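Local coordinates for YceI-like domain protein (Burkholderia cenocepacia BC7, PDB 5IXH) that binds the isoprenoid tail of a long polyprenyl diphosphate inside a lipocalin-like beta barrel and probably captures antibiotics outside the bacterial cell, at residues F29-V33 / S44-T48; A79-A85 / V96-I102. The contacts are given in a common frame with arbitrary orientation. Residues are numbered along the deposited sequence.

How the contacts relate
Followed from the N terminus, the chain first closes contact 1, where strand 22-34 turns back as strand 44-50, and only then contact 2, where strand 78-90 turns back as strand 93-102. Each contact therefore closes its own hairpin, with ten residues between its segments; the two stand in series and neither encloses the other. They join through the neighbouring strands 44-50 and 78-90: Ala45 N lies 2.8 Å from Ser83 OG and Met47 N 2.9 Å from Phe81 O, both probable hydrogen bonds. Segments 29-33, 44-48, 79-85 and 96-102 thus form four adjacent strands of one antiparallel wall, with contact centres about 9 Å apart, and both contacts touch the OTP chain.

Contact 1: F29-V33 / S44-T48; sequences FSAQV and SAQMT. With OTP ((2E,6E,10E,14E,18E,22E,26E)-3,7,11,15,19,23,27,31-octamethyldotriaconta-2,6,10,14,18,22,26,30-octaenyl trihydrogen diphosphate), chain C.
Segments 29-33 and 44-48 are extended strands running antiparallel, their axes 4.6 Å apart at 173°. Ser44 opens the second strand: its O accepts a CA-H...O contact from Val33 CA (3.5 Å), and a water 3.2 Å from Ser44 OG donates a weak bond to Gln32 O (3.3 Å). Ala45 sits opposite Val33 in a non-hydrogen-bonded pair (CA-CA 4.3 Å), with Ala45 CB 4.1 Å from Val33 CG2; Ala45 CB reaches OTP C6 at 3.6 Å and Val33 CG1 OTP C1 at 3.5 Å. Gln46 and Gln32 form a hydrogen-bonded pair, Gln46 N to Gln32 O and Gln32 N to Gln46 O, both 2.9 Å. This alternation is that of a two-stranded hairpin in a lipocalin-like barrel wall: Ala31, Val33, Ala45 and Met47 point to the lipid side, Ser30, Gln32, Gln46 and Thr48 to the other. Met47, paired with Ala31 (CA-CA 4.2 Å), takes chi1 t, chi2 t, chi3 m, which brings SD 3.4 Å from OTP C16; the same SD makes an oblique Met-aromatic contact, 5.5 Å from the centroid of the Phe29 ring (chi1 p). At Thr48, two 2.9 Å bonds, Ser30 N to Thr48 O and Thr48 N to Ser30 O, complete the ladder.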
ATOM      1  N   PHE A  29      -0.744   4.047   9.968  1.00 15.79           N
ATOM      2  CA  PHE A  29       0.264   3.116   9.509  1.00 14.44           C
ATOM      3  C   PHE A  29       1.590   3.536  10.067  1.00 16.54           C
ATOM      4  O   PHE A  29       1.736   4.644  10.565  1.00 19.73           O
ATOM      5  CB  PHE A  29       0.298   3.055   7.978  1.00 15.51           C
ATOM      6  CG  PHE A  29       0.583   4.365   7.304  1.00 16.82           C
ATOM      7  CD1 PHE A  29       1.894   4.790   7.082  1.00 22.00           C
ATOM      8  CD2 PHE A  29      -0.460   5.162   6.867  1.00 21.81           C
ATOM      9  CE1 PHE A  29       2.146   6.000   6.447  1.00 24.43           C
ATOM     10  CE2 PHE A  29      -0.215   6.369   6.232  1.00 27.05           C
ATOM     11  CZ  PHE A  29       1.093   6.784   6.014  1.00 29.81           C
ATOM     12  N   SER A  30       2.563   2.633   9.994  1.00 16.78           N
ATOM     13  CA  SER A  30       3.932   2.956  10.313  1.00 20.02           C
ATOM     14  C   SER A  30       4.827   2.482   9.198  1.00 16.98           C
ATOM     15  O   SER A  30       4.451   1.617   8.410  1.00 15.41           O
ATOM     16  CB  SER A  30       4.339   2.269  11.595  1.00 22.64           C
ATOM     17  OG  SER A  30       4.322   0.873  11.433  1.00 29.34           O
ATOM     18  N   ALA A  31       6.017   3.027   9.130  1.00 18.16           N
ATOM     19  CA  ALA A  31       6.984   2.615   8.142  1.00 16.03           C
ATOM     20  C   ALA A  31       8.379   2.948   8.610  1.00 17.93           C
ATOM     21  O   ALA A  31       8.582   3.906   9.360  1.00 22.71           O
ATOM     22  CB  ALA A  31       6.675   3.263   6.800  1.00 23.87           C
ATOM     23  N   GLN A  32       9.335   2.142   8.164  1.00 16.85           N
ATOM     24  CA  GLN A  32      10.753   2.340   8.431  1.00 19.66           C
ATOM     25  C   GLN A  32      11.466   2.230   7.089  1.00 17.18           C
ATOM     26  O   GLN A  32      11.179   1.330   6.300  1.00 15.37           O
ATOM     27  CB  GLN A  32      11.276   1.259   9.396  1.00 20.66           C
ATOM     28  CG  GLN A  32      10.285   0.834  10.478  1.00 55.76           C
ATOM     29  CD  GLN A  32      10.864  -0.147  11.509  1.00 86.05           C
ATOM     30  OE1 GLN A  32      10.149  -0.598  12.417  1.00 59.77           O
ATOM     31  NE2 GLN A  32      12.154  -0.476  11.380  1.00 43.98           N
ATOM     32  N   VAL A  33      12.375   3.149   6.825  1.00 16.72           N
ATOM     33  CA  VAL A  33      13.160   3.134   5.606  1.00 15.92           C
ATOM     34  C   VAL A  33      14.619   3.392   5.920  1.00 19.99           C
ATOM     35  O   VAL A  33      14.953   4.249   6.735  1.00 24.20           O
ATOM     36  CB  VAL A  33      12.664   4.197   4.608  1.00 22.78           C
ATOM     37  CG1 VAL A  33      13.493   4.166   3.347  1.00 27.80           C
ATOM     38  CG2 VAL A  33      11.202   3.983   4.277  1.00 26.48           C
ATOM     39  N   SER A  44      16.619  -0.789   2.712  1.00 15.90           N
ATOM     40  CA  SER A  44      15.484  -1.606   3.093  1.00 17.07           C
ATOM     41  C   SER A  44      14.322  -0.739   3.505  1.00 15.83           C
ATOM     42  O   SER A  44      14.498   0.440   3.852  1.00 17.16           O
ATOM     43  CB  SER A  44      15.857  -2.552   4.220  1.00 21.67           C
ATOM     44  OG  SER A  44      16.156  -1.835   5.388  1.00 28.97           O
ATOM     45  N   ALA A  45      13.128  -1.299   3.451  1.00 14.68           N
ATOM     46  CA  ALA A  45      11.944  -0.574   3.873  1.00 15.02           C
ATOM     47  C   ALA A  45      10.916  -1.554   4.339  1.00 14.89           C
ATOM     48  O   ALA A  45      10.816  -2.671   3.812  1.00 16.06           O
ATOM     49  CB  ALA A  45      11.387   0.239   2.731  1.00 20.58           C
ATOM     50  N   GLN A  46      10.125  -1.138   5.310  1.00 14.97           N
ATOM     51  CA  GLN A  46       8.970  -1.915   5.719  1.00 15.34           C
ATOM     52  C   GLN A  46       7.831  -0.971   6.019  1.00 13.91           C
ATOM     53  O   GLN A  46       8.058   0.182   6.421  1.00 15.64           O
ATOM     54  CB  GLN A  46       9.281  -2.765   6.939  1.00 20.73           C
ATOM     55  CG  GLN A  46       9.729  -1.989   8.146  1.00 54.17           C
ATOM     56  CD  GLN A  46       9.958  -2.883   9.344  1.00 67.01           C
ATOM     57  OE1 GLN A  46       9.258  -2.784  10.353  1.00 55.32           O
ATOM     58  NE2 GLN A  46      10.946  -3.763   9.239  1.00 47.59           N
ATOM     59  N   MET A  47       6.607  -1.463   5.838  1.00 12.78           N
ATOM     60  CA  MET A  47       5.411  -0.727   6.198  1.00 14.14           C
ATOM     61  C   MET A  47       4.417  -1.648   6.848  1.00 12.88           C
ATOM     62  O   MET A  47       4.258  -2.798   6.427  1.00 12.86           O
ATOM     63  CB  MET A  47       4.767  -0.120   4.965  1.00 17.97           C
ATOM     64  CG  MET A  47       3.513   0.655   5.250  1.00 26.73           C
ATOM     65  SD  MET A  47       2.850   1.418   3.765  1.00 45.65           S
ATOM     66  CE  MET A  47       4.247   2.414   3.285  1.00 21.51           C
ATOM     67  N   THR A  48       3.720  -1.140   7.852  1.00 12.28           N
ATOM     68  CA  THR A  48       2.675  -1.857   8.558  1.00 12.80           C
ATOM     69  C   THR A  48       1.460  -0.975   8.582  1.00 12.38           C
ATOM     70  O   THR A  48       1.495   0.131   9.137  1.00 14.90           O
ATOM     71  CB  THR A  48       3.129  -2.145   9.963  1.00 15.37           C
ATOM     72  OG1 THR A  48       4.365  -2.879   9.894  1.00 18.77           O
ATOM     73  CG2 THR A  48       2.092  -2.951  10.708  1.00 18.19           C
TER
HETATM   74  O7  OTP C 201     -23.653   1.637  -6.842  1.00112.42           O
HETATM   75  P2  OTP C 201     -22.820   0.483  -6.322  1.00111.96           P
HETATM   76  O5  OTP C 201     -23.728  -0.606  -5.797  1.00112.22           O
HETATM   77  O6  OTP C 201     -21.957  -0.069  -7.436  1.00112.37           O
HETATM   78  O4  OTP C 201     -21.880   0.991  -5.149  1.00109.19           O
HETATM   79  P1  OTP C 201     -21.093   0.041  -4.147  1.00105.37           P
HETATM   80  O2  OTP C 201     -21.996  -0.357  -3.001  1.00105.08           O
HETATM   81  O3  OTP C 201     -20.610  -1.197  -4.872  1.00106.31           O
HETATM   82  O1  OTP C 201     -19.860   0.866  -3.579  1.00100.12           O
HETATM   83  C40 OTP C 201     -18.531   0.378  -3.652  1.00 94.82           C
HETATM   84  C39 OTP C 201     -17.767   1.296  -2.702  1.00 90.01           C
HETATM   85  C37 OTP C 201     -16.420   1.235  -2.495  1.00 85.28           C
HETATM   86  C38 OTP C 201     -15.863   2.250  -1.497  1.00 85.93           C
HETATM   87  C36 OTP C 201     -15.483   0.218  -3.188  1.00 80.01           C
HETATM   88  C35 OTP C 201     -14.585  -0.427  -2.112  1.00 74.91           C
HETATM   89  C34 OTP C 201     -13.209  -0.832  -2.673  1.00 70.80           C
HETATM   90  C32 OTP C 201     -12.174  -1.064  -1.796  1.00 66.71           C
HETATM   91  C33 OTP C 201     -12.370  -0.923  -0.281  1.00 67.80           C
HETATM   92  C31 OTP C 201     -10.793  -1.476  -2.335  1.00 61.82           C
HETATM   93  C30 OTP C 201     -10.289  -2.716  -1.567  1.00 57.51           C
HETATM   94  C29 OTP C 201      -8.878  -2.352  -1.094  1.00 51.57           C
HETATM   95  C27 OTP C 201      -7.782  -3.132  -1.367  1.00 50.35           C
HETATM   96  C28 OTP C 201      -7.822  -4.449  -2.144  1.00 50.08           C
HETATM   97  C26 OTP C 201      -6.445  -2.603  -0.844  1.00 49.48           C
HETATM   98  C25 OTP C 201      -5.616  -3.720  -0.197  1.00 46.73           C
HETATM   99  C24 OTP C 201      -4.371  -2.906   0.176  1.00 45.68           C
HETATM  100  C22 OTP C 201      -3.949  -2.771   1.470  1.00 40.81           C
HETATM  101  C23 OTP C 201      -4.645  -3.438   2.660  1.00 42.07           C
HETATM  102  C21 OTP C 201      -2.701  -1.918   1.689  1.00 41.54           C
HETATM  103  C20 OTP C 201      -1.541  -2.912   1.749  1.00 40.99           C
HETATM  104  C19 OTP C 201      -0.284  -2.098   1.426  1.00 41.30           C
HETATM  105  C17 OTP C 201       0.850  -2.180   2.206  1.00 40.85           C
HETATM  106  C18 OTP C 201       0.891  -3.101   3.427  1.00 37.13           C
HETATM  107  C16 OTP C 201       2.116  -1.371   1.874  1.00 41.02           C
HETATM  108  C15 OTP C 201       1.903  -0.376   0.718  1.00 43.53           C
HETATM  109  C14 OTP C 201       3.289   0.083   0.236  1.00 44.14           C
HETATM  110  C12 OTP C 201       4.003  -0.682  -0.660  1.00 43.49           C
HETATM  111  C13 OTP C 201       3.473  -1.997  -1.245  1.00 44.29           C
HETATM  112  C11 OTP C 201       5.388  -0.228  -1.141  1.00 44.97           C
HETATM  113  C10 OTP C 201       6.091   0.680  -0.123  1.00 44.86           C
HETATM  114  C9  OTP C 201       7.542   0.754  -0.622  1.00 46.35           C
HETATM  115  C7  OTP C 201       8.545   1.258   0.165  1.00 46.40           C
HETATM  116  C8  OTP C 201       8.255   1.770   1.577  1.00 44.76           C
HETATM  117  C6  OTP C 201       9.969   1.279  -0.425  1.00 45.96           C
HETATM  118  C5  OTP C 201      10.647   2.623  -0.151  1.00 46.77           C
HETATM  119  C4  OTP C 201      11.742   2.738  -1.227  1.00 46.65           C
HETATM  120  C2  OTP C 201      13.089   2.590  -0.991  1.00 44.69           C
HETATM  121  C3  OTP C 201      14.028   2.739  -2.187  1.00 45.56           C
HETATM  122  C1  OTP C 201      13.676   2.294   0.392  1.00 44.53           C
HETATM  123  O   HOH W   1       6.671  -0.928   9.600  1.00 27.10           O
HETATM  124  O   HOH W   2      13.664  -0.786   7.044  1.00 44.91           O

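Contact 2: A79-A85 / V96-I102; sequences ATFVSSA and VTGKLTI. With OTP ((2E,6E,10E,14E,18E,22E,26E)-3,7,11,15,19,23,27,31-octamethyldotriaconta-2,6,10,14,18,22,26,30-octaenyl trihydrogen diphosphate), chain C.
Strands 79-85 and 96-102 run antiparallel at 143°, with axes approaching to 4.2 Å. Thr80 pairs with Thr101 (N to O 2.9 Å each way) and Val82 with Lys99 (Val82 N to Lys99 O 3.0 Å, Lys99 N to Val82 O 2.9 Å). The main bump is the Phe81 ring (chi1 t, chi2 77°), which runs along its own strand on the lipid side and fills the hollow left at Gly98: Phe81 CE1 is 3.6 Å from Gly98 CA. An ideal CB there would lie 2.2 Å from Val82 O, 2.7 Å from Ser83 CA and 2.8 Å from Phe81 CZ, so the close backbone pairing (Ser83-Gly98 CA-CA 3.9 Å) and the ring both require glycine. Val96 CG1 meets the ring edge, 4.1 Å from Phe81 CZ, while OTP C11 lies over one ring face. Beyond this pair the register slips by one: Ser84 N (2.8 Å) and Ala85 N (3.3 Å) both bond Thr97 O, and Thr97 N returns to Ala85 O (2.9 Å). Ser84, at phi/psi -122/-20, supplies the kink. At the other end Leu100 CD1 is 3.7 Å from OTP C17. The whole is a hairpin with a classic beta bulge, lining the isoprenoid tunnel of a YceI-like, lipocalin-type barrel.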
ATOM      1  N   ALA A  79      -1.868  -5.177   7.556  1.00 11.26           N
ATOM      2  CA  ALA A  79      -1.273  -5.571   6.277  1.00 10.78           C
ATOM      3  C   ALA A  79       0.162  -5.081   6.320  1.00 10.62           C
ATOM      4  O   ALA A  79       0.449  -4.050   6.933  1.00 11.96           O
ATOM      5  CB  ALA A  79      -2.030  -4.937   5.134  1.00 12.41           C
ATOM      6  N   THR A  80       1.070  -5.812   5.697  1.00 10.37           N
ATOM      7  CA  THR A  80       2.495  -5.496   5.787  1.00 11.74           C
ATOM      8  C   THR A  80       3.199  -5.608   4.442  1.00 12.06           C
ATOM      9  O   THR A  80       2.834  -6.394   3.595  1.00 11.07           O
ATOM     10  CB  THR A  80       3.220  -6.430   6.783  1.00 12.34           C
ATOM     11  OG1 THR A  80       2.989  -7.799   6.432  1.00 13.02           O
ATOM     12  CG2 THR A  80       2.711  -6.215   8.200  1.00 13.36           C
ATOM     13  N   PHE A  81       4.233  -4.798   4.296  1.00 11.76           N
ATOM     14  CA  PHE A  81       5.207  -4.927   3.232  1.00 10.83           C
ATOM     15  C   PHE A  81       6.587  -4.922   3.850  1.00 11.54           C
ATOM     16  O   PHE A  81       6.891  -4.048   4.665  1.00 12.46           O
ATOM     17  CB  PHE A  81       5.098  -3.801   2.200  1.00 11.76           C
ATOM     18  CG  PHE A  81       6.167  -3.886   1.141  1.00 11.87           C
ATOM     19  CD1 PHE A  81       6.078  -4.803   0.094  1.00 12.61           C
ATOM     20  CD2 PHE A  81       7.303  -3.092   1.225  1.00 12.62           C
ATOM     21  CE1 PHE A  81       7.093  -4.904  -0.853  1.00 13.67           C
ATOM     22  CE2 PHE A  81       8.307  -3.191   0.272  1.00 13.14           C
ATOM     23  CZ  PHE A  81       8.209  -4.097  -0.753  1.00 14.36           C
ATOM     24  N   VAL A  82       7.437  -5.872   3.473  1.00 10.89           N
ATOM     25  CA  VAL A  82       8.822  -5.912   3.934  1.00 11.45           C
ATOM     26  C   VAL A  82       9.704  -6.137   2.703  1.00 11.69           C
ATOM     27  O   VAL A  82       9.574  -7.151   2.017  1.00 11.52           O
ATOM     28  CB  VAL A  82       9.038  -7.059   4.978  1.00 12.38           C
ATOM     29  CG1 VAL A  82      10.497  -7.151   5.402  1.00 14.81           C
ATOM     30  CG2 VAL A  82       8.122  -6.900   6.198  1.00 15.94           C
ATOM     31  N   SER A  83      10.601  -5.202   2.430  1.00 12.05           N
ATOM     32  CA  SER A  83      11.468  -5.325   1.268  1.00 11.25           C
ATOM     33  C   SER A  83      12.487  -6.422   1.445  1.00 13.84           C
ATOM     34  O   SER A  83      12.907  -6.733   2.558  1.00 13.80           O
ATOM     35  CB  SER A  83      12.201  -4.031   0.981  1.00 12.29           C
ATOM     36  OG  SER A  83      13.155  -3.727   1.994  1.00 13.12           O
ATOM     37  N   SER A  84      12.883  -6.998   0.320  1.00 12.17           N
ATOM     38  CA  SER A  84      14.039  -7.899   0.279  1.00 13.88           C
ATOM     39  C   SER A  84      15.136  -7.452  -0.692  1.00 14.07           C
ATOM     40  O   SER A  84      16.262  -7.909  -0.576  1.00 15.89           O
ATOM     41  CB  SER A  84      13.598  -9.319  -0.080  1.00 15.64           C
ATOM     42  OG  SER A  84      13.036  -9.347  -1.392  1.00 16.20           O
ATOM     43  N   ALA A  85      14.816  -6.602  -1.663  1.00 12.42           N
ATOM     44  CA  ALA A  85      15.789  -6.172  -2.659  1.00 12.98           C
ATOM     45  C   ALA A  85      15.389  -4.829  -3.237  1.00 12.04           C
ATOM     46  O   ALA A  85      14.197  -4.503  -3.349  1.00 12.85           O
ATOM     47  CB  ALA A  85      15.918  -7.212  -3.798  1.00 16.39           C
ATOM     48  N   VAL A  96      11.551  -1.841  -6.057  1.00 12.28           N
ATOM     49  CA  VAL A  96      11.657  -2.351  -4.703  1.00 12.10           C
ATOM     50  C   VAL A  96      10.825  -3.613  -4.646  1.00 11.85           C
ATOM     51  O   VAL A  96       9.593  -3.589  -4.890  1.00 13.42           O
ATOM     52  CB  VAL A  96      11.173  -1.321  -3.675  1.00 12.65           C
ATOM     53  CG1 VAL A  96      11.294  -1.876  -2.282  1.00 14.79           C
ATOM     54  CG2 VAL A  96      11.999  -0.034  -3.785  1.00 13.29           C
ATOM     55  N   THR A  97      11.468  -4.710  -4.297  1.00 11.03           N
ATOM     56  CA  THR A  97      10.807  -6.005  -4.234  1.00 12.39           C
ATOM     57  C   THR A  97      10.697  -6.415  -2.789  1.00 11.23           C
ATOM     58  O   THR A  97      11.610  -6.176  -1.987  1.00 12.75           O
ATOM     59  CB  THR A  97      11.574  -7.036  -5.085  1.00 13.39           C
ATOM     60  OG1 THR A  97      11.489  -6.605  -6.460  1.00 15.94           O
ATOM     61  CG2 THR A  97      11.003  -8.410  -4.992  1.00 14.45           C
ATOM     62  N   GLY A  98       9.607  -7.097  -2.480  1.00 11.11           N
ATOM     63  CA  GLY A  98       9.430  -7.634  -1.137  1.00 12.68           C
ATOM     64  C   GLY A  98       8.144  -8.396  -0.987  1.00 12.54           C
ATOM     65  O   GLY A  98       7.438  -8.682  -1.955  1.00 12.70           O
ATOM     66  N   LYS A  99       7.834  -8.738   0.261  1.00 11.25           N
ATOM     67  CA  LYS A  99       6.662  -9.534   0.595  1.00 11.61           C
ATOM     68  C   LYS A  99       5.525  -8.656   1.058  1.00  9.71           C
ATOM     69  O   LYS A  99       5.690  -7.915   2.044  1.00 10.97           O
ATOM     70  CB  LYS A  99       7.020 -10.524   1.689  1.00 12.71           C
ATOM     71  CG  LYS A  99       5.925 -11.534   1.902  1.00 16.16           C
ATOM     72  CD  LYS A  99       6.174 -12.456   3.091  1.00 26.40           C
ATOM     73  CE  LYS A  99       7.353 -13.343   2.865  1.00 27.75           C
ATOM     74  NZ  LYS A  99       7.357 -14.408   3.915  1.00 43.34           N
ATOM     75  N   LEU A 100       4.409  -8.727   0.362  1.00 10.83           N
ATOM     76  CA  LEU A 100       3.163  -8.023   0.702  1.00  9.91           C
ATOM     77  C   LEU A 100       2.210  -9.050   1.270  1.00 10.19           C
ATOM     78  O   LEU A 100       1.917 -10.035   0.609  1.00 12.48           O
ATOM     79  CB  LEU A 100       2.577  -7.385  -0.553  1.00 11.85           C
ATOM     80  CG  LEU A 100       1.236  -6.640  -0.405  1.00 11.16           C
ATOM     81  CD1 LEU A 100       1.372  -5.476   0.558  1.00 14.01           C
ATOM     82  CD2 LEU A 100       0.732  -6.177  -1.735  1.00 14.73           C
ATOM     83  N   THR A 101       1.767  -8.826   2.513  1.00  9.79           N
ATOM     84  CA  THR A 101       0.805  -9.716   3.176  1.00 10.25           C
ATOM     85  C   THR A 101      -0.443  -8.911   3.497  1.00  9.75           C
ATOM     86  O   THR A 101      -0.373  -7.895   4.216  1.00 10.91           O
ATOM     87  CB  THR A 101       1.377 -10.291   4.455  1.00 10.63           C
ATOM     88  OG1 THR A 101       2.637 -10.910   4.163  1.00 13.24           O
ATOM     89  CG2 THR A 101       0.441 -11.331   5.054  1.00 13.08           C
ATOM     90  N   ILE A 102      -1.572  -9.362   2.955  1.00 10.64           N
ATOM     91  CA  ILE A 102      -2.879  -8.732   3.163  1.00 10.55           C
ATOM     92  C   ILE A 102      -3.844  -9.873   3.467  1.00 11.63           C
ATOM     93  O   ILE A 102      -3.888 -10.874   2.765  1.00 12.51           O
ATOM     94  CB  ILE A 102      -3.385  -7.976   1.896  1.00 12.37           C
ATOM     95  CG1 ILE A 102      -2.420  -6.871   1.483  1.00 12.12           C
ATOM     96  CG2 ILE A 102      -4.784  -7.391   2.144  1.00 14.44           C
ATOM     97  CD1 ILE A 102      -2.637  -6.360   0.090  1.00 13.87           C
TER
HETATM   98  O7  OTP C 201     -23.653   1.637  -6.842  1.00112.42           O
HETATM   99  P2  OTP C 201     -22.820   0.483  -6.322  1.00111.96           P
HETATM  100  O5  OTP C 201     -23.728  -0.606  -5.797  1.00112.22           O
HETATM  101  O6  OTP C 201     -21.957  -0.069  -7.436  1.00112.37           O
HETATM  102  O4  OTP C 201     -21.880   0.991  -5.149  1.00109.19           O
HETATM  103  P1  OTP C 201     -21.093   0.041  -4.147  1.00105.37           P
HETATM  104  O2  OTP C 201     -21.996  -0.357  -3.001  1.00105.08           O
HETATM  105  O3  OTP C 201     -20.610  -1.197  -4.872  1.00106.31           O
HETATM  106  O1  OTP C 201     -19.860   0.866  -3.579  1.00100.12           O
HETATM  107  C40 OTP C 201     -18.531   0.378  -3.652  1.00 94.82           C
HETATM  108  C39 OTP C 201     -17.767   1.296  -2.702  1.00 90.01           C
HETATM  109  C37 OTP C 201     -16.420   1.235  -2.495  1.00 85.28           C
HETATM  110  C38 OTP C 201     -15.863   2.250  -1.497  1.00 85.93           C
HETATM  111  C36 OTP C 201     -15.483   0.218  -3.188  1.00 80.01           C
HETATM  112  C35 OTP C 201     -14.585  -0.427  -2.112  1.00 74.91           C
HETATM  113  C34 OTP C 201     -13.209  -0.832  -2.673  1.00 70.80           C
HETATM  114  C32 OTP C 201     -12.174  -1.064  -1.796  1.00 66.71           C
HETATM  115  C33 OTP C 201     -12.370  -0.923  -0.281  1.00 67.80           C
HETATM  116  C31 OTP C 201     -10.793  -1.476  -2.335  1.00 61.82           C
HETATM  117  C30 OTP C 201     -10.289  -2.716  -1.567  1.00 57.51           C
HETATM  118  C29 OTP C 201      -8.878  -2.352  -1.094  1.00 51.57           C
HETATM  119  C27 OTP C 201      -7.782  -3.132  -1.367  1.00 50.35           C
HETATM  120  C28 OTP C 201      -7.822  -4.449  -2.144  1.00 50.08           C
HETATM  121  C26 OTP C 201      -6.445  -2.603  -0.844  1.00 49.48           C
HETATM  122  C25 OTP C 201      -5.616  -3.720  -0.197  1.00 46.73           C
HETATM  123  C24 OTP C 201      -4.371  -2.906   0.176  1.00 45.68           C
HETATM  124  C22 OTP C 201      -3.949  -2.771   1.470  1.00 40.81           C
HETATM  125  C23 OTP C 201      -4.645  -3.438   2.660  1.00 42.07           C
HETATM  126  C21 OTP C 201      -2.701  -1.918   1.689  1.00 41.54           C
HETATM  127  C20 OTP C 201      -1.541  -2.912   1.749  1.00 40.99           C
HETATM  128  C19 OTP C 201      -0.284  -2.098   1.426  1.00 41.30           C
HETATM  129  C17 OTP C 201       0.850  -2.180   2.206  1.00 40.85           C
HETATM  130  C18 OTP C 201       0.891  -3.101   3.427  1.00 37.13           C
HETATM  131  C16 OTP C 201       2.116  -1.371   1.874  1.00 41.02           C
HETATM  132  C15 OTP C 201       1.903  -0.376   0.718  1.00 43.53           C
HETATM  133  C14 OTP C 201       3.289   0.083   0.236  1.00 44.14           C
HETATM  134  C12 OTP C 201       4.003  -0.682  -0.660  1.00 43.49           C
HETATM  135  C13 OTP C 201       3.473  -1.997  -1.245  1.00 44.29           C
HETATM  136  C11 OTP C 201       5.388  -0.228  -1.141  1.00 44.97           C
HETATM  137  C10 OTP C 201       6.091   0.680  -0.123  1.00 44.86           C
HETATM  138  C9  OTP C 201       7.542   0.754  -0.622  1.00 46.35           C
HETATM  139  C7  OTP C 201       8.545   1.258   0.165  1.00 46.40           C
HETATM  140  C8  OTP C 201       8.255   1.770   1.577  1.00 44.76           C
HETATM  141  C6  OTP C 201       9.969   1.279  -0.425  1.00 45.96           C
HETATM  142  C5  OTP C 201      10.647   2.623  -0.151  1.00 46.77           C
HETATM  143  C4  OTP C 201      11.742   2.738  -1.227  1.00 46.65           C
HETATM  144  C2  OTP C 201      13.089   2.590  -0.991  1.00 44.69           C
HETATM  145  C3  OTP C 201      14.028   2.739  -2.187  1.00 45.56           C
HETATM  146  C1  OTP C 201      13.676   2.294   0.392  1.00 44.53           C
HETATM  147  O   HOH W   3       4.636  -8.935   4.474  1.00 12.66           O